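Local coordinates for protein denovo NTF2 (PDB 6W40) that is a de novo designed NTF2-like protein, probably made as a scaffold to explore diverse pocket shapes, at residues H64-N69 with T90-K95. Residues are numbered along the deposited sequence; the frame is centred on the assembly and turned at random.
Sequences HWRVRN and TSYGDK
Arg-66 stacking on Tyr-92 marks a surface contact at the edge of the NTF2-like sheet, where the turn joining helix 51-65 to strand 67-72 meets the loop that follows strand 81-90. It illustrates how a helix-to-strand junction can be tied to a neighbouring strand end by one backbone hydrogen bond across the contact and a guanidinium-aromatic stack. Arg-66 leaves the helix with positive phi, and the strand pairing opens directly after it: Val-67 and Thr-90 form an antiparallel non-hydrogen-bonded pair. Just beyond, Arg-68 and Asn-69 both face and bond to Glu-89 in a classic beta bulge. At the mouth of the pairing, Ser-91 N donates to Arg-66 O over 3.1 Å, bent to 137° at the hydrogen, and the same oxygen receives a CA-H...O contact from Thr-90. With an extended chain from CG to NE, Arg-66 crosses the tyrosine at about a right angle. Its CD lies over the ring face, offset toward the rim, 3.8 Å from the centroid of Tyr-92; the guanidinium stacks further out, planes 25° apart, its CZ nearest Tyr-92 CE2. The ring also stacks with His-97, while its edge atom CE1 comes within 3.6 Å of Trp-65 O. Thr-90 CG2 approaches Trp-65 O, and Thr-90 OG1 is hydrogen-bonded to Asp-98 OD1. An alanine at Tyr-92 removes the ring, which would probably set the Arg-66 side chain free to turn and leave His-97 without its stacking partner. The chemistry implies a division of labour: the backbone bond, with the strand pairing, is likely to hold the junction, while stack and CH-pi contact would tend to restrain an exposed arginine.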
loop_
_atom_site.group_PDB
_atom_site.type_symbol
_atom_site.label_atom_id
_atom_site.label_comp_id
_atom_site.label_asym_id
_atom_site.label_seq_id
_atom_site.Cartn_x
_atom_site.Cartn_y
_atom_site.Cartn_z
ATOM N N HIS A 64 -8.891 -20.007 -4.527
ATOM C CA HIS A 64 -10.150 -20.456 -3.943
ATOM C C HIS A 64 -11.100 -19.293 -3.690
ATOM O O HIS A 64 -12.322 -19.472 -3.740
ATOM C CB HIS A 64 -9.889 -21.218 -2.645
ATOM C CG HIS A 64 -11.101 -21.906 -2.096
ATOM N ND1 HIS A 64 -11.959 -21.305 -1.201
ATOM C CD2 HIS A 64 -11.596 -23.148 -2.314
ATOM C CE1 HIS A 64 -12.930 -22.146 -0.891
ATOM N NE2 HIS A 64 -12.733 -23.271 -1.553
ATOM N N TRP A 65 -10.568 -18.104 -3.420
ATOM C CA TRP A 65 -11.386 -16.917 -3.219
ATOM C C TRP A 65 -11.384 -15.984 -4.423
ATOM O O TRP A 65 -12.086 -14.969 -4.397
ATOM C CB TRP A 65 -10.918 -16.153 -1.972
ATOM C CG TRP A 65 -11.470 -16.688 -0.682
ATOM C CD1 TRP A 65 -12.568 -16.234 -0.013
ATOM C CD2 TRP A 65 -10.949 -17.777 0.093
ATOM N NE1 TRP A 65 -12.765 -16.971 1.130
ATOM C CE2 TRP A 65 -11.785 -17.925 1.219
ATOM C CE3 TRP A 65 -9.860 -18.640 -0.055
ATOM C CZ2 TRP A 65 -11.565 -18.899 2.190
ATOM C CZ3 TRP A 65 -9.646 -19.609 0.909
ATOM C CH2 TRP A 65 -10.492 -19.729 2.018
ATOM N N ARG A 66 -10.629 -16.311 -5.473
ATOM C CA ARG A 66 -10.516 -15.472 -6.669
ATOM C C ARG A 66 -10.090 -14.054 -6.296
ATOM O O ARG A 66 -10.693 -13.062 -6.712
ATOM C CB ARG A 66 -11.824 -15.463 -7.462
ATOM C CG ARG A 66 -12.392 -16.843 -7.743
ATOM C CD ARG A 66 -13.547 -16.774 -8.731
ATOM N NE ARG A 66 -14.205 -18.067 -8.898
ATOM C CZ ARG A 66 -15.127 -18.323 -9.820
ATOM N NH1 ARG A 66 -15.500 -17.376 -10.671
ATOM N NH2 ARG A 66 -15.674 -19.529 -9.897
ATOM N N VAL A 67 -9.028 -13.967 -5.496
ATOM C CA VAL A 67 -8.617 -12.693 -4.920
ATOM C C VAL A 67 -7.953 -11.832 -5.984
ATOM O O VAL A 67 -7.039 -12.279 -6.690
ATOM C CB VAL A 67 -7.676 -12.923 -3.729
ATOM C CG1 VAL A 67 -7.150 -11.595 -3.204
ATOM C CG2 VAL A 67 -8.390 -13.689 -2.632
ATOM N N ARG A 68 -8.417 -10.590 -6.106
ATOM C CA ARG A 68 -7.742 -9.569 -6.896
ATOM C C ARG A 68 -6.887 -8.653 -6.030
ATOM O O ARG A 68 -5.720 -8.411 -6.346
ATOM C CB ARG A 68 -8.764 -8.743 -7.684
ATOM C CG ARG A 68 -9.415 -9.494 -8.830
ATOM C CD ARG A 68 -10.385 -8.601 -9.581
ATOM N NE ARG A 68 -10.903 -9.246 -10.782
ATOM C CZ ARG A 68 -11.792 -8.695 -11.600
ATOM N NH1 ARG A 68 -12.267 -7.484 -11.346
ATOM N NH2 ARG A 68 -12.209 -9.355 -12.672
ATOM N N ASN A 69 -7.448 -8.142 -4.938
ATOM C CA ASN A 69 -6.704 -7.334 -3.980
ATOM C C ASN A 69 -7.383 -7.475 -2.621
ATOM O O ASN A 69 -8.211 -8.368 -2.413
ATOM C CB ASN A 69 -6.617 -5.877 -4.454
ATOM C CG ASN A 69 -5.483 -5.114 -3.794
ATOM O OD1 ASN A 69 -4.556 -5.710 -3.244
ATOM N ND2 ASN A 69 -5.553 -3.789 -3.843
ATOM N N THR A 90 -12.756 -9.775 -4.513
ATOM C CA THR A 90 -12.843 -10.938 -5.378
ATOM C C THR A 90 -13.327 -10.546 -6.771
ATOM O O THR A 90 -13.794 -9.430 -7.009
ATOM C CB THR A 90 -13.773 -11.986 -4.770
ATOM O OG1 THR A 90 -15.115 -11.482 -4.760
ATOM C CG2 THR A 90 -13.349 -12.303 -3.345
ATOM N N SER A 91 -13.206 -11.490 -7.700
ATOM C CA SER A 91 -13.681 -11.304 -9.063
ATOM C C SER A 91 -15.103 -11.811 -9.265
ATOM O O SER A 91 -15.599 -11.780 -10.396
ATOM C CB SER A 91 -12.738 -12.002 -10.050
ATOM O OG SER A 91 -12.713 -13.401 -9.835
ATOM N N TYR A 92 -15.763 -12.273 -8.205
ATOM C CA TYR A 92 -17.142 -12.726 -8.314
ATOM C C TYR A 92 -18.061 -11.564 -8.680
ATOM O O TYR A 92 -17.713 -10.388 -8.539
ATOM C CB TYR A 92 -17.608 -13.362 -7.004
ATOM C CG TYR A 92 -16.988 -14.708 -6.697
ATOM C CD1 TYR A 92 -15.829 -14.804 -5.937
ATOM C CD2 TYR A 92 -17.568 -15.883 -7.158
ATOM C CE1 TYR A 92 -15.261 -16.033 -5.649
ATOM C CE2 TYR A 92 -17.009 -17.116 -6.876
ATOM C CZ TYR A 92 -15.856 -17.186 -6.122
ATOM O OH TYR A 92 -15.295 -18.410 -5.840
ATOM N N GLY A 93 -19.256 -11.908 -9.153
ATOM C CA GLY A 93 -20.235 -10.912 -9.529
ATOM C C GLY A 93 -20.947 -10.227 -8.386
ATOM O O GLY A 93 -21.853 -9.425 -8.630
ATOM N N ASP A 94 -20.565 -10.515 -7.143
ATOM C CA ASP A 94 -21.228 -9.910 -5.990
ATOM C C ASP A 94 -20.285 -10.000 -4.788
ATOM O O ASP A 94 -19.062 -9.999 -4.957
ATOM C CB ASP A 94 -22.592 -10.594 -5.768
ATOM C CG ASP A 94 -22.489 -12.104 -5.748
ATOM O OD1 ASP A 94 -21.782 -12.640 -4.872
ATOM O OD2 ASP A 94 -23.114 -12.755 -6.610
ATOM N N LYS A 95 -20.854 -10.088 -3.584
ATOM C CA LYS A 95 -20.088 -10.109 -2.344
ATOM C C LYS A 95 -20.160 -11.462 -1.638
ATOM O O LYS A 95 -20.025 -11.534 -0.415
ATOM C CB LYS A 95 -20.571 -9.011 -1.399
ATOM C CG LYS A 95 -20.851 -7.675 -2.063
ATOM C CD LYS A 95 -21.360 -6.670 -1.042
ATOM C CE LYS A 95 -21.671 -5.329 -1.680
ATOM N NZ LYS A 95 -22.064 -4.324 -0.654
#